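Local coordinates for PfEMP1 variant 1 of strain MC (Plasmodium falciparum, PDB 5LGD), which probably binds a host cell-surface receptor through this helical domain, one piece of a much longer parasite surface adhesin, at residues B[29-34]-B[43-48]; B[39-44]-B[161-166]; B[10-15]-B[88-93]. All coordinates share one frame; numbering follows the deposited sequence.

Contact 1: residues B[29-34]-B[43-48]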
loop_
_atom_site.group_PDB
_atom_site.type_symbol
_atom_site.label_atom_id
_atom_site.label_comp_id
_atom_site.label_asym_id
_atom_site.label_seq_id
_atom_site.Cartn_x
_atom_site.Cartn_y
_atom_site.Cartn_z
ATOM N N HIS B 29 -42.559 -22.375 -22.101
ATOM C CA HIS B 29 -43.740 -21.737 -22.694
ATOM C C HIS B 29 -43.415 -20.747 -23.814
ATOM O O HIS B 29 -44.072 -19.700 -23.939
ATOM C CB HIS B 29 -44.615 -21.097 -21.607
ATOM C CG HIS B 29 -44.702 -21.932 -20.374
ATOM N ND1 HIS B 29 -45.517 -23.039 -20.311
ATOM C CD2 HIS B 29 -44.021 -21.823 -19.210
ATOM C CE1 HIS B 29 -45.324 -23.560 -19.109
ATOM N NE2 HIS B 29 -44.433 -22.862 -18.411
ATOM N N GLY B 30 -42.487 -21.153 -24.684
ATOM C CA GLY B 30 -42.085 -20.369 -25.845
ATOM C C GLY B 30 -43.151 -20.280 -26.923
ATOM O O GLY B 30 -43.117 -19.352 -27.733
ATOM N N ARG B 31 -44.125 -21.218 -26.937
ATOM C CA ARG B 31 -45.246 -21.141 -27.892
ATOM C C ARG B 31 -46.070 -19.851 -27.570
ATOM O O ARG B 31 -46.655 -19.263 -28.475
ATOM C CB ARG B 31 -46.110 -22.435 -27.891
ATOM C CG ARG B 31 -47.139 -22.541 -26.756
ATOM C CD ARG B 31 -47.606 -23.963 -26.452
ATOM N NE ARG B 31 -48.854 -23.984 -25.669
ATOM C CZ ARG B 31 -48.933 -23.931 -24.339
ATOM N NH1 ARG B 31 -47.829 -23.848 -23.601
ATOM N NH2 ARG B 31 -50.115 -23.962 -23.737
ATOM N N CYS B 32 -46.019 -19.397 -26.293
ATOM C CA CYS B 32 -46.691 -18.207 -25.745
ATOM C C CYS B 32 -45.778 -16.998 -25.727
ATOM O O CYS B 32 -46.173 -15.939 -26.232
ATOM C CB CYS B 32 -47.234 -18.490 -24.343
ATOM S SG CYS B 32 -48.183 -20.022 -24.216
ATOM N N ILE B 33 -44.596 -17.143 -25.058
ATOM C CA ILE B 33 -43.570 -16.105 -24.845
ATOM C C ILE B 33 -42.450 -16.193 -25.902
ATOM O O ILE B 33 -41.540 -17.030 -25.809
ATOM C CB ILE B 33 -43.010 -16.114 -23.382
ATOM C CG1 ILE B 33 -44.131 -16.038 -22.336
ATOM C CG2 ILE B 33 -42.015 -14.972 -23.173
ATOM C CD1 ILE B 33 -43.892 -16.771 -21.087
ATOM N N ASN B 34 -42.530 -15.317 -26.905
ATOM C CA ASN B 34 -41.553 -15.243 -27.991
ATOM C C ASN B 34 -41.457 -13.816 -28.564
ATOM O O ASN B 34 -42.063 -12.888 -28.017
ATOM C CB ASN B 34 -41.846 -16.311 -29.081
ATOM C CG ASN B 34 -43.248 -16.260 -29.644
ATOM O OD1 ASN B 34 -43.618 -15.328 -30.350
ATOM N ND2 ASN B 34 -44.057 -17.273 -29.355
ATOM N N LYS B 43 -54.015 -21.204 -28.088
ATOM C CA LYS B 43 -54.905 -21.714 -27.050
ATOM C C LYS B 43 -54.076 -22.033 -25.784
ATOM O O LYS B 43 -52.966 -22.576 -25.889
ATOM C CB LYS B 43 -55.633 -22.977 -27.578
ATOM C CG LYS B 43 -57.058 -23.157 -27.074
ATOM C CD LYS B 43 -57.819 -24.219 -27.861
ATOM C CE LYS B 43 -58.104 -25.443 -27.030
ATOM N NZ LYS B 43 -58.871 -26.457 -27.797
ATOM N N GLY B 44 -54.600 -21.611 -24.630
ATOM C CA GLY B 44 -53.999 -21.835 -23.318
ATOM C C GLY B 44 -52.825 -20.951 -22.965
ATOM O O GLY B 44 -52.240 -21.099 -21.893
ATOM N N CYS B 45 -52.472 -20.026 -23.853
ATOM C CA CYS B 45 -51.345 -19.134 -23.628
ATOM C C CYS B 45 -51.645 -17.989 -22.721
ATOM O O CYS B 45 -50.731 -17.557 -22.028
ATOM C CB CYS B 45 -50.764 -18.647 -24.944
ATOM S SG CYS B 45 -49.582 -19.786 -25.678
ATOM N N ASN B 46 -52.902 -17.476 -22.715
ATOM C CA ASN B 46 -53.297 -16.362 -21.852
ATOM C C ASN B 46 -52.862 -16.581 -20.404
ATOM O O ASN B 46 -52.190 -15.709 -19.834
ATOM C CB ASN B 46 -54.792 -16.094 -21.928
ATOM C CG ASN B 46 -55.259 -15.237 -20.791
ATOM O OD1 ASN B 46 -55.113 -14.003 -20.822
ATOM N ND2 ASN B 46 -55.729 -15.887 -19.714
ATOM N N LYS B 47 -53.253 -17.751 -19.824
ATOM C CA LYS B 47 -52.943 -18.211 -18.460
ATOM C C LYS B 47 -51.443 -18.054 -18.202
ATOM O O LYS B 47 -51.057 -17.413 -17.224
ATOM C CB LYS B 47 -53.379 -19.688 -18.292
ATOM C CG LYS B 47 -53.204 -20.253 -16.883
ATOM C CD LYS B 47 -53.497 -21.748 -16.823
ATOM C CE LYS B 47 -52.299 -22.555 -16.375
ATOM N NZ LYS B 47 -52.626 -24.002 -16.252
ATOM N N LYS B 48 -50.607 -18.580 -19.136
ATOM C CA LYS B 48 -49.155 -18.510 -19.072
ATOM C C LYS B 48 -48.610 -17.081 -19.170
ATOM O O LYS B 48 -47.639 -16.789 -18.481
ATOM C CB LYS B 48 -48.514 -19.452 -20.112
ATOM C CG LYS B 48 -48.017 -20.747 -19.489
ATOM C CD LYS B 48 -49.042 -21.856 -19.526
ATOM C CE LYS B 48 -48.727 -22.888 -18.470
ATOM N NZ LYS B 48 -49.285 -24.225 -18.812
#
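Negative side-chain torsions bring the sulfurs of Cys32 and Cys45 together: SG of Cys32 lies anti to its carbonyl carbon (chi1 -49°), and the S–S bond is twisted to chi3 -77°, a left-handed sense. The bond, 2.0 Å from Cys32 SG to Cys45 SG, is a disulfide that, in this all-helical DBL-clan domain, closes the loop between helix 7-29 and the start of helix 45-70. Next to it His29 and Lys48 cross at about a right angle in a CH-pi contact, with Lys48 CG lying 3.7 Å from the His29 ring centroid and displaced toward the rim. A bend in the lysine at chi2 (92°) leaves CD beside ND1 of the ring, and farther out Lys48 CE rests 3.5 Å from His29 CE1. Arg31 reaches across the disulfide as an extended chain from CG to NE; its CG packs 3.8 Å from Cys45 SG, and both sulfurs lie on one face of its guanidinium, offset toward the rim. The nearby amino group of Lys48 carries a like charge, which would disfavour a closer approach of the two ends. The loop backbone is coiled tightly, since His29 O accepts from both Cys32 N and Ile33 N. Asn34 folds its amide back onto the turn: Asn34 ND2 donates to Gly30 O over 2.8 Å, nearly straight and within both amide planes.

Contact 2: residues B[39-44]-B[161-166]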
loop_
_atom_site.group_PDB
_atom_site.type_symbol
_atom_site.label_atom_id
_atom_site.label_comp_id
_atom_site.label_asym_id
_atom_site.label_seq_id
_atom_site.Cartn_x
_atom_site.Cartn_y
_atom_site.Cartn_z
ATOM N N LYS B 39 -48.484 -12.315 -34.911
ATOM C CA LYS B 39 -49.288 -12.243 -33.695
ATOM C C LYS B 39 -50.545 -13.117 -33.730
ATOM O O LYS B 39 -51.663 -12.600 -33.730
ATOM C CB LYS B 39 -49.628 -10.778 -33.343
ATOM C CG LYS B 39 -48.469 -10.009 -32.710
ATOM C CD LYS B 39 -48.662 -8.502 -32.811
ATOM C CE LYS B 39 -48.029 -7.929 -34.058
ATOM N NZ LYS B 39 -48.174 -6.454 -34.122
ATOM N N THR B 40 -50.360 -14.444 -33.698
ATOM C CA THR B 40 -51.504 -15.355 -33.654
ATOM C C THR B 40 -51.664 -15.919 -32.241
ATOM O O THR B 40 -50.705 -16.445 -31.673
ATOM C CB THR B 40 -51.474 -16.424 -34.768
ATOM O OG1 THR B 40 -50.230 -17.133 -34.762
ATOM C CG2 THR B 40 -51.751 -15.843 -36.151
ATOM N N CYS B 41 -52.876 -15.759 -31.672
ATOM C CA CYS B 41 -53.277 -16.244 -30.353
ATOM C C CYS B 41 -53.246 -17.772 -30.325
ATOM O O CYS B 41 -53.920 -18.416 -31.132
ATOM C CB CYS B 41 -54.664 -15.716 -29.986
ATOM S SG CYS B 41 -55.325 -16.365 -28.428
ATOM N N ILE B 42 -52.472 -18.347 -29.395
ATOM C CA ILE B 42 -52.396 -19.789 -29.192
ATOM C C ILE B 42 -53.262 -20.114 -27.984
ATOM O O ILE B 42 -53.283 -19.369 -27.007
ATOM C CB ILE B 42 -50.936 -20.309 -29.069
ATOM C CG1 ILE B 42 -50.221 -20.278 -30.432
ATOM C CG2 ILE B 42 -50.873 -21.729 -28.496
ATOM C CD1 ILE B 42 -49.281 -19.134 -30.643
ATOM N N LYS B 43 -54.015 -21.204 -28.088
ATOM C CA LYS B 43 -54.905 -21.714 -27.050
ATOM C C LYS B 43 -54.076 -22.033 -25.784
ATOM O O LYS B 43 -52.966 -22.576 -25.889
ATOM C CB LYS B 43 -55.633 -22.977 -27.578
ATOM C CG LYS B 43 -57.058 -23.157 -27.074
ATOM C CD LYS B 43 -57.819 -24.219 -27.861
ATOM C CE LYS B 43 -58.104 -25.443 -27.030
ATOM N NZ LYS B 43 -58.871 -26.457 -27.797
ATOM N N GLY B 44 -54.600 -21.611 -24.630
ATOM C CA GLY B 44 -53.999 -21.835 -23.318
ATOM C C GLY B 44 -52.825 -20.951 -22.965
ATOM O O GLY B 44 -52.240 -21.099 -21.893
ATOM N N LYS B 161 -51.504 -9.077 -25.206
ATOM C CA LYS B 161 -52.134 -8.392 -26.339
ATOM C C LYS B 161 -52.365 -9.363 -27.505
ATOM O O LYS B 161 -53.316 -9.180 -28.266
ATOM C CB LYS B 161 -51.330 -7.156 -26.774
ATOM C CG LYS B 161 -51.610 -5.938 -25.903
ATOM C CD LYS B 161 -50.436 -4.969 -25.852
ATOM C CE LYS B 161 -50.645 -3.900 -24.800
ATOM N NZ LYS B 161 -49.522 -2.928 -24.757
ATOM N N THR B 162 -51.519 -10.404 -27.621
ATOM C CA THR B 162 -51.622 -11.444 -28.642
ATOM C C THR B 162 -52.541 -12.568 -28.116
ATOM O O THR B 162 -53.563 -12.884 -28.740
ATOM C CB THR B 162 -50.220 -11.994 -29.017
ATOM O OG1 THR B 162 -49.307 -10.926 -29.298
ATOM C CG2 THR B 162 -50.267 -12.961 -30.176
ATOM N N HIS B 163 -52.172 -13.154 -26.963
ATOM C CA HIS B 163 -52.915 -14.240 -26.332
ATOM C C HIS B 163 -53.910 -13.693 -25.317
ATOM O O HIS B 163 -53.808 -14.002 -24.136
ATOM C CB HIS B 163 -51.949 -15.232 -25.679
ATOM C CG HIS B 163 -50.845 -15.688 -26.576
ATOM N ND1 HIS B 163 -51.082 -16.564 -27.619
ATOM C CD2 HIS B 163 -49.523 -15.401 -26.530
ATOM C CE1 HIS B 163 -49.903 -16.771 -28.181
ATOM N NE2 HIS B 163 -48.934 -16.096 -27.556
ATOM N N THR B 164 -54.870 -12.876 -25.799
ATOM C CA THR B 164 -55.940 -12.177 -25.053
ATOM C C THR B 164 -56.953 -13.107 -24.356
ATOM O O THR B 164 -57.571 -12.717 -23.355
ATOM C CB THR B 164 -56.739 -11.257 -26.017
ATOM O OG1 THR B 164 -57.067 -11.984 -27.211
ATOM C CG2 THR B 164 -56.006 -9.970 -26.366
ATOM N N ASP B 165 -57.168 -14.301 -24.938
ATOM C CA ASP B 165 -58.132 -15.289 -24.459
ATOM C C ASP B 165 -57.548 -16.706 -24.538
ATOM O O ASP B 165 -56.769 -17.008 -25.456
ATOM C CB ASP B 165 -59.427 -15.191 -25.288
ATOM C CG ASP B 165 -60.661 -15.655 -24.553
ATOM O OD1 ASP B 165 -61.179 -14.876 -23.710
ATOM O OD2 ASP B 165 -61.125 -16.783 -24.831
ATOM N N ASP B 166 -57.920 -17.570 -23.567
ATOM C CA ASP B 166 -57.442 -18.948 -23.530
ATOM C C ASP B 166 -57.994 -19.760 -24.704
ATOM O O ASP B 166 -57.302 -20.638 -25.194
ATOM C CB ASP B 166 -57.677 -19.619 -22.169
ATOM C CG ASP B 166 -56.574 -19.353 -21.155
ATOM O OD1 ASP B 166 -55.390 -19.246 -21.571
ATOM O OD2 ASP B 166 -56.876 -19.331 -19.946
#
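Ile42 N donates to His163 ND1 over 2.9 Å in an almost straight bond (173°), the nitrogen lying in the imidazole plane at the ring edge. It joins the loop between the first two helices of this helical bundle to its C-terminal tail: loop 39-44, ahead of helix 45-70, runs in nearly the same direction as the end of helix 144-162 and the tail that leaves it at His163. The disulfide from Cys41 to Cys168 ties the same two parts together covalently. Since ND1 accepts here and NE2 makes a weak hydrogen bond with Cys32 O, the ring is held from two sides, consistent with a proton on NE2. The side chains of Ile42 and His163 lie alongside, pointing the same way, and Ile42 CD1 touches His163 CE1 at 3.5 Å. Over one face of the ring sits the methyl CG2 of Thr162, which also packs 3.6 Å from Lys39 C. With CG2 anti to the backbone N, Thr162 turns OG1 beside its own N, where it bonds Lys158 O within the helix. Sulfur joins the packing too: Cys41 SG rests 3.4 Å from Asp165 O. At the far end Asp166 bonds through its carboxylate and its backbone carbonyl. OD1 bonds Lys47 N in the first turn of helix 45-70, while Asp166 O takes the Gly44 N hydrogen in the carbonyl plane, on a lone pair, at 2.9 Å, and also receives a CA-H contact from Lys43 CA at 3.2 Å.

Contact 3: residues B[10-15]-B[88-93]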
loop_
_atom_site.group_PDB
_atom_site.type_symbol
_atom_site.label_atom_id
_atom_site.label_comp_id
_atom_site.label_asym_id
_atom_site.label_seq_id
_atom_site.Cartn_x
_atom_site.Cartn_y
_atom_site.Cartn_z
ATOM N N PHE B 10 -25.989 -14.868 -1.569
ATOM C CA PHE B 10 -27.392 -14.747 -1.930
ATOM C C PHE B 10 -27.594 -13.915 -3.183
ATOM O O PHE B 10 -28.336 -14.327 -4.081
ATOM C CB PHE B 10 -28.225 -14.198 -0.759
ATOM C CG PHE B 10 -29.685 -14.081 -1.105
ATOM C CD1 PHE B 10 -30.528 -15.175 -0.997
ATOM C CD2 PHE B 10 -30.215 -12.878 -1.562
ATOM C CE1 PHE B 10 -31.869 -15.080 -1.368
ATOM C CE2 PHE B 10 -31.567 -12.772 -1.889
ATOM C CZ PHE B 10 -32.373 -13.881 -1.828
ATOM N N PHE B 11 -26.950 -12.734 -3.219
ATOM C CA PHE B 11 -26.994 -11.778 -4.326
ATOM C C PHE B 11 -26.776 -12.457 -5.706
ATOM O O PHE B 11 -27.583 -12.280 -6.621
ATOM C CB PHE B 11 -25.963 -10.638 -4.088
ATOM C CG PHE B 11 -25.937 -9.562 -5.150
ATOM C CD1 PHE B 11 -25.245 -9.754 -6.345
ATOM C CD2 PHE B 11 -26.645 -8.379 -4.978
ATOM C CE1 PHE B 11 -25.255 -8.773 -7.342
ATOM C CE2 PHE B 11 -26.618 -7.374 -5.957
ATOM C CZ PHE B 11 -25.959 -7.593 -7.142
ATOM N N TRP B 12 -25.697 -13.231 -5.837
ATOM C CA TRP B 12 -25.344 -13.873 -7.096
ATOM C C TRP B 12 -26.218 -15.041 -7.439
ATOM O O TRP B 12 -26.597 -15.181 -8.600
ATOM C CB TRP B 12 -23.858 -14.229 -7.107
ATOM C CG TRP B 12 -23.061 -12.969 -7.147
ATOM C CD1 TRP B 12 -22.333 -12.421 -6.130
ATOM C CD2 TRP B 12 -23.071 -12.002 -8.203
ATOM N NE1 TRP B 12 -21.815 -11.212 -6.524
ATOM C CE2 TRP B 12 -22.235 -10.941 -7.803
ATOM C CE3 TRP B 12 -23.632 -11.977 -9.490
ATOM C CZ2 TRP B 12 -21.975 -9.852 -8.624
ATOM C CZ3 TRP B 12 -23.384 -10.888 -10.292
ATOM C CH2 TRP B 12 -22.563 -9.844 -9.860
ATOM N N MET B 13 -26.640 -15.794 -6.433
ATOM C CA MET B 13 -27.582 -16.900 -6.584
ATOM C C MET B 13 -28.927 -16.390 -7.140
ATOM O O MET B 13 -29.503 -17.034 -8.009
ATOM C CB MET B 13 -27.818 -17.560 -5.216
ATOM C CG MET B 13 -28.524 -18.896 -5.313
ATOM S SD MET B 13 -29.703 -19.148 -3.974
ATOM C CE MET B 13 -30.813 -17.720 -4.204
ATOM N N TRP B 14 -29.437 -15.276 -6.604
ATOM C CA TRP B 14 -30.717 -14.687 -6.998
ATOM C C TRP B 14 -30.639 -14.210 -8.447
ATOM O O TRP B 14 -31.532 -14.526 -9.243
ATOM C CB TRP B 14 -31.130 -13.554 -6.045
ATOM C CG TRP B 14 -32.467 -12.968 -6.372
ATOM C CD1 TRP B 14 -33.657 -13.258 -5.769
ATOM C CD2 TRP B 14 -32.755 -11.979 -7.377
ATOM N NE1 TRP B 14 -34.671 -12.530 -6.351
ATOM C CE2 TRP B 14 -34.146 -11.752 -7.353
ATOM C CE3 TRP B 14 -31.971 -11.269 -8.304
ATOM C CZ2 TRP B 14 -34.772 -10.867 -8.235
ATOM C CZ3 TRP B 14 -32.601 -10.391 -9.177
ATOM C CH2 TRP B 14 -33.981 -10.189 -9.124
ATOM N N VAL B 15 -29.585 -13.450 -8.773
ATOM C CA VAL B 15 -29.272 -12.929 -10.112
ATOM C C VAL B 15 -29.206 -14.105 -11.114
ATOM O O VAL B 15 -29.880 -14.081 -12.147
ATOM C CB VAL B 15 -27.973 -12.067 -10.089
ATOM C CG1 VAL B 15 -27.417 -11.850 -11.498
ATOM C CG2 VAL B 15 -28.226 -10.724 -9.406
ATOM N N THR B 88 -21.672 -0.882 -12.121
ATOM C CA THR B 88 -20.408 -1.477 -12.589
ATOM C C THR B 88 -20.501 -3.007 -12.493
ATOM O O THR B 88 -20.182 -3.715 -13.438
ATOM C CB THR B 88 -19.226 -0.939 -11.734
ATOM O OG1 THR B 88 -19.168 0.474 -11.858
ATOM C CG2 THR B 88 -17.860 -1.545 -12.129
ATOM N N LEU B 89 -20.955 -3.500 -11.342
ATOM C CA LEU B 89 -21.059 -4.924 -11.006
ATOM C C LEU B 89 -21.960 -5.739 -11.951
ATOM O O LEU B 89 -21.705 -6.928 -12.229
ATOM C CB LEU B 89 -21.587 -4.953 -9.569
ATOM C CG LEU B 89 -21.290 -6.127 -8.649
ATOM C CD1 LEU B 89 -19.760 -6.506 -8.583
ATOM C CD2 LEU B 89 -21.853 -5.809 -7.259
ATOM N N LEU B 90 -22.993 -5.078 -12.472
ATOM C CA LEU B 90 -24.010 -5.712 -13.305
ATOM C C LEU B 90 -23.901 -5.401 -14.782
ATOM O O LEU B 90 -24.703 -5.924 -15.543
ATOM C CB LEU B 90 -25.410 -5.383 -12.752
ATOM C CG LEU B 90 -25.653 -5.930 -11.348
ATOM C CD1 LEU B 90 -26.916 -5.373 -10.741
ATOM C CD2 LEU B 90 -25.679 -7.468 -11.345
ATOM N N MET B 91 -22.882 -4.627 -15.215
ATOM C CA MET B 91 -22.617 -4.392 -16.636
ATOM C C MET B 91 -22.475 -5.781 -17.271
ATOM O O MET B 91 -21.957 -6.695 -16.619
ATOM C CB MET B 91 -21.319 -3.579 -16.839
ATOM C CG MET B 91 -21.455 -2.093 -16.496
ATOM S SD MET B 91 -22.833 -1.282 -17.359
ATOM C CE MET B 91 -22.162 -1.178 -19.083
ATOM N N LYS B 92 -23.059 -5.970 -18.468
ATOM C CA LYS B 92 -23.106 -7.261 -19.163
ATOM C C LYS B 92 -21.812 -8.120 -19.087
ATOM O O LYS B 92 -21.901 -9.263 -18.641
ATOM C CB LYS B 92 -23.550 -7.081 -20.630
ATOM C CG LYS B 92 -23.699 -8.404 -21.396
ATOM C CD LYS B 92 -24.085 -8.192 -22.864
ATOM C CE LYS B 92 -22.972 -7.682 -23.758
ATOM N NZ LYS B 92 -21.899 -8.697 -23.954
ATOM N N ASP B 93 -20.636 -7.601 -19.530
ATOM C CA ASP B 93 -19.403 -8.401 -19.562
ATOM C C ASP B 93 -18.938 -8.872 -18.192
ATOM O O ASP B 93 -18.545 -10.036 -18.070
ATOM C CB ASP B 93 -18.264 -7.702 -20.304
ATOM C CG ASP B 93 -18.528 -7.300 -21.756
ATOM O OD1 ASP B 93 -19.309 -8.008 -22.452
ATOM O OD2 ASP B 93 -17.928 -6.308 -22.208
#
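Trp12 meets Leu89 with the edge of its indole: Leu89 CG lies near the ring plane, 3.8 Å from Trp12 CZ2, and the two side chains cross obliquely. At the same rim the backbone carbonyl of Leu89 is also in the indole plane, its O 3.9 Å from Trp12 CH2. Phe11, the preceding residue, covers one indole face with its CD1 over the centre, 3.5 Å above the plane, while Trp12 CG in turn lies in the plane of the Phe11 ring at its edge. Both aromatic side chains thus reach the leucines. Leu90 CD2 touches both, standing 4.2 Å from Phe11 CZ and 4.2 Å from Trp12 CH2; Leu89 CD2 approaches Phe11 CZ more loosely. With CG anti to the backbone N (chi1 -153°), Leu89 puts its branch point against the indole. No hydrogen bond crosses between the segments, so apolar contact carries the join. The site also underlies an interface: Phe11 makes an edge-to-face contact with an aromatic side chain of another protein's chain, and Trp12 and Leu89 pack on that chain. Within the apolar core of this DBL-clan domain, helix 7-29 meets the end of helix 82-90 just before helix 92-103. Trp12 also packs on Leu95 and Ile98 of that last helix, Leu89 on Phe70 and Leu90 on Trp63 of helix 45-70, and Leu90 on Ile145 of helix 144-162.

Contacts 1 and 2 form one disulfide-rich end of the helical domain: their centres are 7 Å apart, they share Lys43 and Gly44, and they touch, following each other along the chain. Contact 3 lies on the opposite side of the chain's centre, its own centre 28 Å from contact 1 and 34 Å from contact 2. Helix 7-29 spans this distance, from 10-15 to His29. Along the chain, contact 1 is nested inside the loop closed by contact 3, whereas contacts 2 and 3 interleave. One end is thus cross-linked covalently, while the other, built from apolar side chains, meets another protein's chain, consistent with receptor binding there.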